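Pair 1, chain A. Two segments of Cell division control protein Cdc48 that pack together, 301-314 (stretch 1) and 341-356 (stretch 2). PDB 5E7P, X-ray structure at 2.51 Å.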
# COMPACT_ATOMS: atom_id res chain seq x y z
N GLN A 301 23.51 8.45 -12.57
CA GLN A 301 24.13 7.71 -13.66
C GLN A 301 24.89 6.54 -13.07
O GLN A 301 25.52 6.66 -12.02
CB GLN A 301 25.04 8.63 -14.48
CG GLN A 301 25.65 7.99 -15.72
CD GLN A 301 26.98 7.32 -15.44
OE1 GLN A 301 27.60 7.56 -14.40
NE2 GLN A 301 27.44 6.49 -16.37
N VAL A 302 24.83 5.40 -13.75
CA VAL A 302 25.31 4.11 -13.25
C VAL A 302 26.69 4.14 -12.56
O VAL A 302 26.90 3.46 -11.55
CB VAL A 302 25.29 3.04 -14.37
CG1 VAL A 302 26.28 3.37 -15.47
CG2 VAL A 302 25.57 1.67 -13.80
N ASP A 303 27.62 4.93 -13.09
CA ASP A 303 28.97 4.99 -12.54
C ASP A 303 29.05 5.93 -11.33
O ASP A 303 29.83 5.70 -10.41
CB ASP A 303 29.97 5.43 -13.62
CG ASP A 303 30.02 4.46 -14.79
OD1 ASP A 303 30.10 3.24 -14.56
OD2 ASP A 303 29.97 4.92 -15.95
N GLU A 304 28.25 6.98 -11.35
CA GLU A 304 28.16 7.90 -10.22
C GLU A 304 27.41 7.23 -9.08
O GLU A 304 27.60 7.56 -7.91
CB GLU A 304 27.46 9.19 -10.62
CG GLU A 304 28.40 10.34 -10.92
CD GLU A 304 29.10 10.85 -9.67
OE1 GLU A 304 30.32 11.14 -9.75
OE2 GLU A 304 28.43 10.97 -8.62
N ARG A 305 26.56 6.27 -9.43
CA ARG A 305 25.79 5.51 -8.45
C ARG A 305 26.73 4.64 -7.62
O ARG A 305 26.61 4.58 -6.40
CB ARG A 305 24.74 4.65 -9.16
CG ARG A 305 23.93 3.77 -8.24
CD ARG A 305 22.49 3.64 -8.71
NE ARG A 305 22.31 2.70 -9.81
CZ ARG A 305 21.96 3.05 -11.05
NH1 ARG A 305 21.77 4.32 -11.35
NH2 ARG A 305 21.82 2.12 -11.98
N LEU A 306 27.66 3.98 -8.29
CA LEU A 306 28.62 3.11 -7.61
C LEU A 306 29.54 3.89 -6.68
O LEU A 306 29.84 3.44 -5.58
CB LEU A 306 29.44 2.33 -8.64
CG LEU A 306 30.50 1.38 -8.07
CD1 LEU A 306 29.86 0.34 -7.17
CD2 LEU A 306 31.28 0.72 -9.19
N ARG A 307 29.97 5.06 -7.14
CA ARG A 307 30.86 5.91 -6.35
C ARG A 307 30.19 6.39 -5.08
O ARG A 307 30.82 6.48 -4.02
CB ARG A 307 31.33 7.11 -7.17
CG ARG A 307 32.24 8.06 -6.40
CD ARG A 307 32.00 9.50 -6.80
NE ARG A 307 30.57 9.80 -6.90
CZ ARG A 307 29.79 10.07 -5.86
NH1 ARG A 307 28.50 10.33 -6.05
NH2 ARG A 307 30.28 10.09 -4.63
N SER A 308 28.90 6.70 -5.18
CA SER A 308 28.13 7.18 -4.04
C SER A 308 28.04 6.12 -2.94
O SER A 308 28.22 6.42 -1.76
CB SER A 308 26.74 7.62 -4.48
OG SER A 308 26.07 8.33 -3.45
N VAL A 309 27.75 4.89 -3.34
CA VAL A 309 27.68 3.76 -2.42
C VAL A 309 29.06 3.48 -1.81
O VAL A 309 29.18 3.21 -0.62
CB VAL A 309 27.17 2.49 -3.13
CG1 VAL A 309 27.29 1.27 -2.23
CG2 VAL A 309 25.73 2.68 -3.58
N THR A 310 30.09 3.58 -2.64
CA THR A 310 31.46 3.35 -2.22
C THR A 310 31.91 4.39 -1.19
O THR A 310 32.58 4.07 -0.21
CB THR A 310 32.42 3.39 -3.43
OG1 THR A 310 31.99 2.43 -4.40
CG2 THR A 310 33.86 3.11 -3.01
N SER A 311 31.52 5.64 -1.42
CA SER A 311 31.86 6.73 -0.52
C SER A 311 31.15 6.57 0.82
O SER A 311 31.71 6.87 1.87
CB SER A 311 31.48 8.07 -1.16
OG SER A 311 31.66 9.14 -0.25
N ALA A 312 29.92 6.08 0.77
CA ALA A 312 29.12 5.88 1.97
C ALA A 312 29.65 4.72 2.81
O ALA A 312 29.65 4.78 4.04
CB ALA A 312 27.67 5.65 1.60
N VAL A 313 30.10 3.67 2.14
CA VAL A 313 30.67 2.51 2.83
C VAL A 313 32.00 2.85 3.52
O VAL A 313 32.24 2.44 4.66
CB VAL A 313 30.85 1.32 1.86
CG1 VAL A 313 31.72 0.24 2.48
CG2 VAL A 313 29.49 0.76 1.46
N ALA A 314 32.84 3.61 2.83
CA ALA A 314 34.13 4.01 3.40
C ALA A 314 33.95 4.94 4.60
O ALA A 314 34.79 4.98 5.50
CB ALA A 314 35.00 4.67 2.34
N PRO A 341 18.99 -7.77 -12.88
CA PRO A 341 19.67 -6.63 -12.26
C PRO A 341 20.85 -6.17 -13.11
O PRO A 341 21.51 -6.99 -13.74
CB PRO A 341 20.17 -7.20 -10.93
CG PRO A 341 19.23 -8.31 -10.63
CD PRO A 341 18.89 -8.92 -11.96
N GLU A 342 21.09 -4.86 -13.14
CA GLU A 342 22.22 -4.29 -13.86
C GLU A 342 23.54 -4.81 -13.30
O GLU A 342 23.61 -5.19 -12.12
CB GLU A 342 22.19 -2.76 -13.77
CG GLU A 342 21.03 -2.11 -14.52
CD GLU A 342 20.94 -0.62 -14.26
OE1 GLU A 342 20.68 0.14 -15.21
OE2 GLU A 342 21.13 -0.21 -13.10
N PRO A 343 24.59 -4.84 -14.13
CA PRO A 343 25.92 -5.30 -13.70
C PRO A 343 26.46 -4.51 -12.51
O PRO A 343 27.22 -5.06 -11.71
CB PRO A 343 26.79 -5.05 -14.93
CG PRO A 343 25.85 -5.12 -16.07
CD PRO A 343 24.56 -4.54 -15.57
N VAL A 344 26.08 -3.25 -12.40
CA VAL A 344 26.54 -2.39 -11.32
C VAL A 344 26.07 -2.89 -9.95
O VAL A 344 26.71 -2.63 -8.93
CB VAL A 344 26.07 -0.93 -11.53
CG1 VAL A 344 24.56 -0.82 -11.34
CG2 VAL A 344 26.80 0.02 -10.59
N ALA A 345 24.97 -3.64 -9.93
CA ALA A 345 24.41 -4.14 -8.68
C ALA A 345 25.38 -5.10 -8.00
O ALA A 345 25.46 -5.15 -6.77
CB ALA A 345 23.07 -4.83 -8.92
N THR A 346 26.13 -5.85 -8.81
CA THR A 346 27.13 -6.77 -8.27
C THR A 346 28.21 -6.03 -7.49
O THR A 346 28.60 -6.46 -6.40
CB THR A 346 27.78 -7.61 -9.38
OG1 THR A 346 26.82 -8.54 -9.90
CG2 THR A 346 28.98 -8.39 -8.84
N LEU A 347 28.67 -4.91 -8.03
CA LEU A 347 29.69 -4.10 -7.37
C LEU A 347 29.13 -3.35 -6.16
O LEU A 347 29.82 -3.18 -5.15
CB LEU A 347 30.33 -3.12 -8.36
CG LEU A 347 31.16 -3.76 -9.47
CD1 LEU A 347 31.80 -2.71 -10.35
CD2 LEU A 347 32.22 -4.68 -8.89
N ILE A 348 27.89 -2.90 -6.27
CA ILE A 348 27.23 -2.22 -5.16
C ILE A 348 27.07 -3.19 -3.99
O ILE A 348 27.33 -2.83 -2.84
CB ILE A 348 25.86 -1.65 -5.57
CG1 ILE A 348 26.04 -0.56 -6.62
CG2 ILE A 348 25.13 -1.09 -4.36
CD1 ILE A 348 24.75 0.05 -7.10
N LEU A 349 26.66 -4.42 -4.29
CA LEU A 349 26.51 -5.46 -3.27
C LEU A 349 27.84 -5.82 -2.62
O LEU A 349 27.90 -6.14 -1.43
CB LEU A 349 25.85 -6.70 -3.87
CG LEU A 349 24.35 -6.59 -4.18
CD1 LEU A 349 23.93 -7.60 -5.23
CD2 LEU A 349 23.52 -6.77 -2.92
N ALA A 350 28.92 -5.76 -3.40
CA ALA A 350 30.25 -6.05 -2.90
C ALA A 350 30.69 -5.01 -1.87
O ALA A 350 31.36 -5.35 -0.90
CB ALA A 350 31.25 -6.12 -4.04
N GLU A 351 30.29 -3.76 -2.09
CA GLU A 351 30.58 -2.69 -1.14
C GLU A 351 29.81 -2.87 0.17
O GLU A 351 30.37 -2.73 1.25
CB GLU A 351 30.29 -1.32 -1.75
CG GLU A 351 31.35 -0.84 -2.72
CD GLU A 351 32.72 -0.69 -2.07
OE1 GLU A 351 32.81 -0.04 -1.00
OE2 GLU A 351 33.71 -1.22 -2.61
N LEU A 352 28.51 -3.17 0.05
CA LEU A 352 27.67 -3.43 1.22
C LEU A 352 28.20 -4.62 2.01
O LEU A 352 28.28 -4.57 3.24
CB LEU A 352 26.22 -3.71 0.80
CG LEU A 352 25.42 -2.60 0.11
CD1 LEU A 352 23.97 -3.05 -0.09
CD2 LEU A 352 25.49 -1.30 0.89
N ARG A 353 28.56 -5.68 1.30
CA ARG A 353 29.10 -6.89 1.91
C ARG A 353 30.38 -6.58 2.69
O ARG A 353 30.61 -7.12 3.78
CB ARG A 353 29.36 -7.94 0.83
CG ARG A 353 29.60 -9.34 1.37
CD ARG A 353 29.69 -10.36 0.24
NE ARG A 353 28.49 -10.38 -0.58
CZ ARG A 353 28.44 -10.01 -1.85
NH1 ARG A 353 29.54 -9.59 -2.46
NH2 ARG A 353 27.29 -10.06 -2.52
N LYS A 354 31.19 -5.69 2.13
CA LYS A 354 32.41 -5.22 2.79
C LYS A 354 32.07 -4.47 4.07
O LYS A 354 32.77 -4.58 5.08
CB LYS A 354 33.20 -4.32 1.83
CG LYS A 354 34.25 -3.45 2.50
CD LYS A 354 34.87 -2.48 1.51
CE LYS A 354 35.72 -1.42 2.20
NZ LYS A 354 36.84 -2.01 2.97
N ALA A 355 30.98 -3.71 4.03
CA ALA A 355 30.53 -2.95 5.20
C ALA A 355 30.04 -3.87 6.32
O ALA A 355 30.40 -3.69 7.48
CB ALA A 355 29.45 -1.95 4.81
N VAL A 356 29.23 -4.86 5.96
CA VAL A 356 28.66 -5.79 6.93
C VAL A 356 29.74 -6.59 7.66
O VAL A 356 29.60 -6.91 8.84
CB VAL A 356 27.65 -6.74 6.25
CG1 VAL A 356 27.11 -7.76 7.23
CG2 VAL A 356 26.50 -5.94 5.65
O HOH W 1 34.52 1.49 0.94

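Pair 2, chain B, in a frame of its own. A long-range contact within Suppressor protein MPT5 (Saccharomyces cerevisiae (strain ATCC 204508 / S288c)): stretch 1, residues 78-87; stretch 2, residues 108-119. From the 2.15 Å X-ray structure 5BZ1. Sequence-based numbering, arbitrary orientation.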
# COMPACT_ATOMS: atom_id res chain seq x y z
N LYS B 78 25.59 -14.54 12.91
CA LYS B 78 24.53 -13.60 12.56
C LYS B 78 23.56 -13.37 13.72
O LYS B 78 23.07 -12.25 13.92
CB LYS B 78 23.78 -14.04 11.30
CG LYS B 78 22.67 -13.08 10.87
CD LYS B 78 22.15 -13.39 9.48
CE LYS B 78 23.19 -13.06 8.42
NZ LYS B 78 22.92 -13.78 7.15
N THR B 79 23.29 -14.42 14.49
CA THR B 79 22.44 -14.31 15.67
C THR B 79 23.07 -13.37 16.71
O THR B 79 22.37 -12.54 17.31
CB THR B 79 22.16 -15.69 16.29
OG1 THR B 79 21.45 -16.50 15.34
CG2 THR B 79 21.32 -15.56 17.55
N LEU B 80 24.38 -13.49 16.91
CA LEU B 80 25.08 -12.63 17.85
C LEU B 80 25.07 -11.17 17.38
O LEU B 80 24.88 -10.26 18.18
CB LEU B 80 26.51 -13.12 18.08
CG LEU B 80 27.37 -12.28 19.04
CD1 LEU B 80 26.64 -12.06 20.35
CD2 LEU B 80 28.72 -12.94 19.28
N LEU B 81 25.27 -10.96 16.08
CA LEU B 81 25.19 -9.63 15.48
C LEU B 81 23.82 -8.99 15.74
O LEU B 81 23.73 -7.83 16.15
CB LEU B 81 25.46 -9.69 13.97
CG LEU B 81 25.01 -8.49 13.12
CD1 LEU B 81 25.76 -7.23 13.50
CD2 LEU B 81 25.18 -8.77 11.63
N ILE B 82 22.76 -9.76 15.50
CA ILE B 82 21.40 -9.26 15.68
C ILE B 82 21.10 -9.05 17.17
O ILE B 82 20.43 -8.08 17.54
CB ILE B 82 20.37 -10.20 15.03
CG1 ILE B 82 20.53 -10.17 13.51
CG2 ILE B 82 18.95 -9.82 15.41
CD1 ILE B 82 19.63 -11.14 12.76
N GLN B 83 21.60 -9.95 18.02
CA GLN B 83 21.46 -9.80 19.46
C GLN B 83 22.07 -8.49 19.95
O GLN B 83 21.58 -7.88 20.90
CB GLN B 83 22.12 -10.98 20.19
CG GLN B 83 21.16 -12.10 20.58
CD GLN B 83 21.88 -13.39 20.93
OE1 GLN B 83 23.10 -13.51 20.76
NE2 GLN B 83 21.14 -14.38 21.41
N THR B 84 23.14 -8.06 19.29
CA THR B 84 23.86 -6.85 19.69
C THR B 84 23.09 -5.57 19.34
O THR B 84 23.09 -4.62 20.12
CB THR B 84 25.26 -6.80 19.05
OG1 THR B 84 25.96 -8.02 19.32
CG2 THR B 84 26.06 -5.63 19.59
N ILE B 85 22.43 -5.57 18.19
CA ILE B 85 21.88 -4.32 17.65
C ILE B 85 20.35 -4.21 17.60
O ILE B 85 19.84 -3.15 17.22
CB ILE B 85 22.47 -4.00 16.25
CG1 ILE B 85 22.23 -5.14 15.27
CG2 ILE B 85 23.96 -3.70 16.36
CD1 ILE B 85 20.93 -5.05 14.50
N TYR B 86 19.63 -5.26 17.95
CA TYR B 86 18.16 -5.21 17.88
C TYR B 86 17.49 -4.07 18.68
O TYR B 86 16.48 -3.54 18.23
CB TYR B 86 17.50 -6.58 18.16
CG TYR B 86 17.37 -6.97 19.62
CD1 TYR B 86 16.32 -6.52 20.40
CD2 TYR B 86 18.29 -7.84 20.20
CE1 TYR B 86 16.20 -6.89 21.73
CE2 TYR B 86 18.18 -8.21 21.52
CZ TYR B 86 17.13 -7.74 22.28
OH TYR B 86 17.03 -8.12 23.60
N PRO B 87 18.05 -3.69 19.85
CA PRO B 87 17.40 -2.54 20.50
C PRO B 87 17.52 -1.23 19.71
O PRO B 87 16.79 -0.29 20.01
CB PRO B 87 18.17 -2.41 21.82
CG PRO B 87 18.74 -3.78 22.08
CD PRO B 87 19.07 -4.31 20.72
N THR B 108 18.61 -11.67 4.79
CA THR B 108 19.42 -12.88 4.92
C THR B 108 19.32 -13.57 6.29
O THR B 108 20.27 -14.23 6.71
CB THR B 108 20.92 -12.59 4.64
OG1 THR B 108 21.41 -11.62 5.56
CG2 THR B 108 21.10 -12.08 3.22
N VAL B 109 18.19 -13.41 6.98
CA VAL B 109 18.00 -14.11 8.25
C VAL B 109 18.04 -15.62 8.05
O VAL B 109 17.56 -16.13 7.04
CB VAL B 109 16.68 -13.72 8.96
CG1 VAL B 109 16.78 -12.31 9.53
CG2 VAL B 109 15.50 -13.85 8.01
N ASP B 110 18.62 -16.33 9.01
CA ASP B 110 18.81 -17.78 8.90
C ASP B 110 17.65 -18.56 9.49
O ASP B 110 17.33 -19.66 9.03
CB ASP B 110 20.10 -18.20 9.62
CG ASP B 110 21.34 -17.62 8.99
OD1 ASP B 110 21.55 -17.83 7.77
OD2 ASP B 110 22.10 -16.93 9.70
N ASN B 111 17.01 -18.00 10.52
CA ASN B 111 16.02 -18.74 11.29
C ASN B 111 15.04 -17.85 12.05
O ASN B 111 15.16 -16.62 12.05
CB ASN B 111 16.72 -19.70 12.25
CG ASN B 111 17.71 -18.99 13.17
OD1 ASN B 111 17.36 -18.00 13.83
ND2 ASN B 111 18.95 -19.47 13.20
N GLU B 112 14.10 -18.51 12.73
CA GLU B 112 13.04 -17.84 13.48
C GLU B 112 13.59 -17.03 14.66
O GLU B 112 13.07 -15.95 14.97
CB GLU B 112 12.06 -18.89 14.00
CG GLU B 112 10.79 -18.33 14.63
CD GLU B 112 9.63 -18.29 13.66
OE1 GLU B 112 9.87 -18.50 12.45
OE2 GLU B 112 8.48 -18.07 14.09
N VAL B 113 14.62 -17.56 15.31
CA VAL B 113 15.26 -16.88 16.43
C VAL B 113 15.70 -15.47 16.04
O VAL B 113 15.43 -14.51 16.76
CB VAL B 113 16.46 -17.69 16.96
CG1 VAL B 113 17.22 -16.89 18.01
CG2 VAL B 113 15.99 -19.02 17.54
N GLN B 114 16.37 -15.36 14.90
CA GLN B 114 16.84 -14.07 14.40
C GLN B 114 15.68 -13.14 14.07
O GLN B 114 15.74 -11.94 14.36
CB GLN B 114 17.73 -14.27 13.17
CG GLN B 114 19.09 -14.89 13.49
CD GLN B 114 19.83 -15.33 12.23
OE1 GLN B 114 19.46 -14.95 11.12
NE2 GLN B 114 20.89 -16.12 12.41
N ILE B 115 14.64 -13.68 13.45
CA ILE B 115 13.47 -12.89 13.09
C ILE B 115 12.79 -12.33 14.33
O ILE B 115 12.44 -11.14 14.38
CB ILE B 115 12.47 -13.71 12.24
CG1 ILE B 115 13.08 -14.04 10.88
CG2 ILE B 115 11.16 -12.95 12.05
CD1 ILE B 115 12.24 -14.98 10.03
N ASP B 116 12.61 -13.16 15.35
CA ASP B 116 11.97 -12.74 16.59
C ASP B 116 12.78 -11.68 17.36
O ASP B 116 12.20 -10.80 17.99
CB ASP B 116 11.67 -13.95 17.48
CG ASP B 116 10.51 -14.78 16.96
OD1 ASP B 116 9.76 -14.27 16.10
OD2 ASP B 116 10.36 -15.93 17.40
N LEU B 117 14.10 -11.76 17.29
CA LEU B 117 14.96 -10.73 17.89
C LEU B 117 14.73 -9.37 17.22
O LEU B 117 14.55 -8.36 17.89
CB LEU B 117 16.43 -11.11 17.79
CG LEU B 117 16.92 -12.14 18.80
CD1 LEU B 117 18.34 -12.57 18.49
CD2 LEU B 117 16.84 -11.58 20.21
N ILE B 118 14.72 -9.37 15.89
CA ILE B 118 14.43 -8.16 15.11
C ILE B 118 13.05 -7.60 15.46
O ILE B 118 12.90 -6.40 15.71
CB ILE B 118 14.51 -8.45 13.60
CG1 ILE B 118 15.97 -8.68 13.18
CG2 ILE B 118 13.91 -7.32 12.79
CD1 ILE B 118 16.12 -9.27 11.78
N ILE B 119 12.05 -8.47 15.47
CA ILE B 119 10.68 -8.09 15.82
C ILE B 119 10.60 -7.54 17.25
O ILE B 119 9.84 -6.62 17.53
CB ILE B 119 9.71 -9.28 15.62
CG1 ILE B 119 9.59 -9.62 14.14
CG2 ILE B 119 8.34 -8.98 16.20
CD1 ILE B 119 9.19 -8.42 13.28
O HOH W 2 24.01 -16.11 8.20
O HOH W 3 21.28 -19.22 15.76

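Both pairs consist of two helices lying side by side and running in the same direction. In pair 1 the axes approach to 9.4 Å with an angle of 2° between them. In pair 2 the approach is also 9.4 Å and the angle is 11°. Fourteen central residues superpose with an RMSD of 0.5 Å. The contact buries 640 Å² in pair 1 and 539 Å² in pair 2.

A closely matched position in the contact is the branched aliphatic residue of the first helix. Val309(A) matches Ile82(B), and their side-chain centres fall 0.3 Å apart. Both point toward the partner helix. Val309(A) CG1 lies 3.8 Å from Ile348(A) CG2 and 4.4 Å from Leu352(A) CD2. Ile82(B) makes the corresponding contacts at the matching positions, with different residues. Its CD1 is 3.7 Å from Gln114(B) CB, and its CG2 is 3.9 Å from Ile118(B) CG1. Gln114(B) takes the place of Ile348(A), so Ile82(B) packs on the aliphatic start of a polar side chain.

Leu306(A) matches Thr79(B). The leucine reaches across with its end, and its CD2 is 3.7 Å from Leu347(A) CD1. The shorter threonine has a more polar setting. Its CG2 is 4.3 Å from Val113(B) CG1, the match of Leu347(A), while its OG1 is 3.0 Å from Gln114(B) NE2. Water 3 donates to Thr79(B) OG1 and accepts a weak hydrogen bond from Asn111(B) ND2.

Glu351(A) and Leu117(B) also match, and both point toward the first helix. Here the polar residue belongs to pair 1. Thr310(A) OG1 is 3.7 Å from Glu351(A) CG, so the acid contributes its methylene groups to the packing. Its carboxylate is served by water 1, which donates to Glu351(A) OE1 and weakly to Thr310(A) O. Leu117(B) needs no such water. Its CB is 3.7 Å from Ile82(B) CG2, and its CD1 is 3.5 Å from Gln83(B) CG.

Val313(A) and Tyr86(B) share a position but fill it differently. Val313(A) is a knob among Glu351(A), Leu352(A), Lys354(A) and Ala355(A); its CG1 is 3.9 Å from Ala355(A) CB. Tyr86(B) packs against Leu117(B), with Tyr86(B) CE2 3.9 Å from Leu117(B) CD2.

Arg305(A) and Lys78(B) match; both have CA-to-CB bonds pointing toward the other stretch, and both place their charged ends by residues ahead of the second helix. Arg305(A) NH2 forms a salt bridge with Glu342(A) OE2 at 2.7 Å, and the acid lies at the guanidinium edge. Lys78(B) NZ instead donates to Thr108(B) O at 2.7 Å and weakly to Thr108(B) OG1 at 3.1 Å. Water 2 links Lys78(B) NZ to Asp110(B) OD2; these two atoms are 4.1 Å apart, beyond a salt bridge.

Gln114(B) also bonds to that segment. Its OE1 accepts from Asp110(B) N at 2.7 Å, and its NE2 donates to Asp110(B) OD2 at 3.1 Å. Ile348(A), at the same position, is purely aliphatic.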